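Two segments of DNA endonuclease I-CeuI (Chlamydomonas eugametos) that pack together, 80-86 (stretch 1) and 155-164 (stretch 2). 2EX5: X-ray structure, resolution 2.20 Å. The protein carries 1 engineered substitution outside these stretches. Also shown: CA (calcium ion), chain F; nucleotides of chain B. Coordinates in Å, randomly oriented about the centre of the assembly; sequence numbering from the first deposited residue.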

# COMPACT_ATOMS: atom_id res chain seq x y z
N VAL C 80 9.58 -5.76 27.82
CA VAL C 80 9.48 -6.92 26.88
C VAL C 80 9.69 -6.36 25.48
O VAL C 80 9.28 -5.24 25.22
CB VAL C 80 8.10 -7.63 26.95
CG1 VAL C 80 6.96 -6.58 26.82
CG2 VAL C 80 7.97 -8.72 25.78
N VAL C 81 10.36 -7.11 24.64
CA VAL C 81 10.56 -6.78 23.24
C VAL C 81 9.61 -7.67 22.40
O VAL C 81 9.60 -8.89 22.48
CB VAL C 81 12.05 -7.01 22.86
CG1 VAL C 81 12.39 -6.48 21.49
CG2 VAL C 81 12.98 -6.38 23.95
N ASP C 82 8.80 -7.07 21.57
CA ASP C 82 7.71 -7.85 21.07
C ASP C 82 7.50 -7.68 19.60
O ASP C 82 7.03 -6.64 19.23
CB ASP C 82 6.42 -7.48 21.81
CG ASP C 82 5.45 -8.71 21.90
OD1 ASP C 82 5.92 -9.89 21.86
OD2 ASP C 82 4.25 -8.50 22.06
N PRO C 83 7.71 -8.77 18.80
CA PRO C 83 7.49 -8.81 17.34
C PRO C 83 6.00 -8.99 16.97
O PRO C 83 5.23 -9.77 17.64
CB PRO C 83 8.31 -10.04 16.90
CG PRO C 83 8.34 -10.95 18.02
CD PRO C 83 8.10 -10.11 19.29
N GLU C 84 5.60 -8.36 15.90
CA GLU C 84 4.24 -8.47 15.41
C GLU C 84 4.33 -8.32 13.89
O GLU C 84 5.08 -7.51 13.42
CB GLU C 84 3.37 -7.38 16.00
CG GLU C 84 1.88 -7.36 15.41
CD GLU C 84 0.98 -6.48 16.19
OE1 GLU C 84 0.48 -5.51 15.61
OE2 GLU C 84 0.79 -6.68 17.45
N PHE C 85 3.56 -9.10 13.14
CA PHE C 85 3.23 -8.82 11.73
C PHE C 85 1.81 -8.30 11.60
O PHE C 85 0.95 -8.88 12.20
CB PHE C 85 3.37 -10.13 11.02
CG PHE C 85 2.78 -10.14 9.61
CD1 PHE C 85 1.52 -10.71 9.35
CD2 PHE C 85 3.49 -9.62 8.58
CE1 PHE C 85 0.98 -10.69 8.04
CE2 PHE C 85 2.95 -9.59 7.28
CZ PHE C 85 1.69 -10.16 7.03
N ASN C 86 1.49 -7.29 10.79
CA ASN C 86 0.07 -6.96 10.62
C ASN C 86 -0.10 -6.44 9.28
O ASN C 86 0.90 -6.01 8.68
CB ASN C 86 -0.56 -5.93 11.63
CG ASN C 86 0.05 -4.51 11.57
OD1 ASN C 86 0.50 -4.03 12.57
ND2 ASN C 86 0.06 -3.86 10.44
N ASN C 155 16.36 -8.71 9.94
CA ASN C 155 16.41 -8.33 11.36
C ASN C 155 15.26 -8.89 12.22
O ASN C 155 15.51 -9.28 13.36
CB ASN C 155 16.26 -6.80 11.41
CG ASN C 155 17.57 -6.11 11.29
OD1 ASN C 155 17.63 -4.96 10.86
ND2 ASN C 155 18.60 -6.80 11.63
N PHE C 156 14.03 -8.87 11.69
CA PHE C 156 12.93 -9.61 12.32
C PHE C 156 13.30 -11.04 12.59
O PHE C 156 13.15 -11.60 13.71
CB PHE C 156 11.68 -9.54 11.38
CG PHE C 156 10.37 -9.64 12.10
CD1 PHE C 156 9.72 -10.87 12.26
CD2 PHE C 156 9.79 -8.54 12.62
CE1 PHE C 156 8.49 -10.95 12.86
CE2 PHE C 156 8.55 -8.61 13.25
CZ PHE C 156 7.91 -9.76 13.35
N LYS C 157 13.78 -11.68 11.54
CA LYS C 157 14.19 -13.11 11.64
C LYS C 157 15.32 -13.30 12.66
O LYS C 157 15.35 -14.33 13.39
CB LYS C 157 14.59 -13.63 10.25
CG LYS C 157 15.01 -15.14 10.22
CD LYS C 157 15.59 -15.45 8.80
CE LYS C 157 15.71 -16.98 8.52
NZ LYS C 157 16.02 -17.31 6.96
N ALA C 158 16.24 -12.32 12.74
CA ALA C 158 17.40 -12.42 13.70
C ALA C 158 16.88 -12.40 15.12
O ALA C 158 17.32 -13.14 15.95
CB ALA C 158 18.40 -11.23 13.47
N LEU C 159 15.86 -11.59 15.37
CA LEU C 159 15.22 -11.48 16.71
C LEU C 159 14.52 -12.71 17.08
O LEU C 159 14.62 -13.14 18.21
CB LEU C 159 14.10 -10.44 16.75
CG LEU C 159 14.47 -9.05 17.20
CD1 LEU C 159 15.36 -9.05 18.50
CD2 LEU C 159 15.04 -8.41 16.03
N LEU C 160 13.78 -13.26 16.14
CA LEU C 160 13.01 -14.48 16.41
C LEU C 160 13.98 -15.60 16.84
O LEU C 160 13.63 -16.41 17.72
CB LEU C 160 12.13 -14.87 15.20
CG LEU C 160 10.62 -14.52 14.93
CD1 LEU C 160 9.95 -13.55 15.77
CD2 LEU C 160 10.27 -14.26 13.47
N GLU C 161 15.20 -15.64 16.26
CA GLU C 161 16.17 -16.75 16.55
C GLU C 161 16.80 -16.53 17.88
O GLU C 161 17.00 -17.46 18.60
CB GLU C 161 17.25 -16.92 15.46
CG GLU C 161 16.66 -17.02 14.01
CD GLU C 161 17.74 -17.27 12.86
OE1 GLU C 161 18.93 -17.61 13.20
OE2 GLU C 161 17.38 -17.16 11.63
N LEU C 162 17.15 -15.28 18.21
CA LEU C 162 17.53 -14.87 19.57
C LEU C 162 16.52 -15.32 20.64
O LEU C 162 16.89 -15.88 21.64
CB LEU C 162 17.69 -13.33 19.64
CG LEU C 162 19.01 -12.58 19.32
CD1 LEU C 162 20.31 -13.22 19.90
CD2 LEU C 162 19.19 -12.22 17.85
N PHE C 163 15.22 -15.04 20.42
CA PHE C 163 14.17 -15.41 21.38
C PHE C 163 14.08 -16.89 21.57
O PHE C 163 13.92 -17.33 22.68
CB PHE C 163 12.76 -14.91 20.99
CG PHE C 163 12.66 -13.42 20.86
CD1 PHE C 163 13.21 -12.57 21.83
CD2 PHE C 163 11.98 -12.87 19.82
CE1 PHE C 163 13.10 -11.20 21.74
CE2 PHE C 163 11.87 -11.50 19.74
CZ PHE C 163 12.45 -10.65 20.69
N ASN C 164 14.18 -17.65 20.46
CA ASN C 164 14.31 -19.11 20.50
C ASN C 164 15.44 -19.69 21.35
O ASN C 164 15.27 -20.72 22.01
CB ASN C 164 14.51 -19.60 19.12
CG ASN C 164 13.24 -19.76 18.44
OD1 ASN C 164 13.19 -19.77 17.21
ND2 ASN C 164 12.16 -19.75 19.23
CA CA F . 3.61 -11.09 21.70
P DC B 18 7.79 0.83 14.69
OP1 DC B 18 8.56 1.87 15.37
OP2 DC B 18 8.47 -0.05 13.73
O5' DC B 18 7.19 -0.24 15.71
C5' DC B 18 6.86 -0.19 17.14
C4' DC B 18 5.83 0.88 17.50
O4' DC B 18 4.62 0.66 16.77
C3' DC B 18 5.36 0.88 18.95
O3' DC B 18 6.23 1.72 19.70
C2' DC B 18 3.90 1.39 18.95
C1' DC B 18 3.48 0.90 17.58
N1 DC B 18 2.50 -0.31 17.37
C2 DC B 18 1.22 -0.13 17.84
O2 DC B 18 1.10 0.93 18.44
N3 DC B 18 0.21 -1.07 17.66
C4 DC B 18 0.52 -2.16 16.97
N4 DC B 18 -0.47 -3.05 16.85
C5 DC B 18 1.84 -2.41 16.48
C6 DC B 18 2.83 -1.47 16.70
O HOH W 1 4.67 -11.32 19.39
O HOH W 2 2.18 -13.21 21.40
O HOH W 3 5.59 -12.89 22.13
O HOH W 4 3.72 -11.18 24.10
O HOH W 5 1.77 -9.80 21.37

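This is a small, largely apolar contact in which one face of a helix lies against a β-strand, held mainly by the packing of aliphatic and aromatic side chains without a single hydrogen bond between the two stretches. Strand 80-86 and helix 155-164 belong to the same chain, and any two residues that touch are at least 71 positions apart in sequence. Their axes come within 9.8 Å of each other, and their N-to-C directions make an angle of 130°, so the strand runs obliquely against the direction of the helix. The backbones are nearest at Pro83 and Phe156, whose CA atoms lie 7.4 Å apart, and the interface buries about 270 Å² in all.

Within the helix, amides are paired with carbonyls four residues earlier, as in Leu160 N to Phe156 O at 3.0 Å and Phe163 N to Leu159 O at 3.0 Å. No hydrogen bond crosses to the strand, and side chains fill the gap between the axes. The strand meets them with alternate residues: Val81 and Pro83 direct their CA-to-CB bonds toward the helix, whereas Asp82 and Glu84 direct theirs away.

Pro83 is the centre of the contact. Its compact ring, in the C-gamma endo pucker, meets three helix side chains: Pro83 CB lies 3.6 Å from Phe156 CZ, Pro83 CG lies 3.8 Å from Leu160 CD1, and the same Pro83 CG lies 4.0 Å from Phe163 CE2. A phi of -80° is compatible with the proline ring in this extended segment, and the residue offers the helix a rigid hydrocarbon surface with no amide hydrogen to satisfy. Phe156, Leu160 and Phe163 follow the spacing of four and then three residues that brings side chains to one side of a helix. The CA-to-CB bonds of Phe156 and Leu160 point sideways, but their side chains bring their ends nearer the strand; Phe163 points toward it directly.

The two phenylalanines extend the contact along the strand. Phe163 CZ reaches Val81, 4.2 Å from Val81 CG1 and 3.8 Å from Val81 O, where the branched valine supplies a short aliphatic surface. At the other end, Phe156 CZ packs 3.6 Å from Glu84 O, an approach to the backbone rather than to the carboxylate. Both rings meet their neighbours obliquely.

The side chains that turn away from the helix serve polar partners. Asp82 binds the calcium ion through both carboxylate oxygens, with Asp82 OD1 at 2.6 Å and Asp82 OD2 at 2.7 Å from the calcium ion; five waters also bind the ion. Glu84 OE1 accepts a hydrogen bond of 2.9 Å from N4 of DC18, a carboxylate being well matched to the exocyclic amino group of cytosine. The strand thus presents hydrocarbon to the helix and charge to metal and DNA, an arrangement in keeping with a DNA endonuclease.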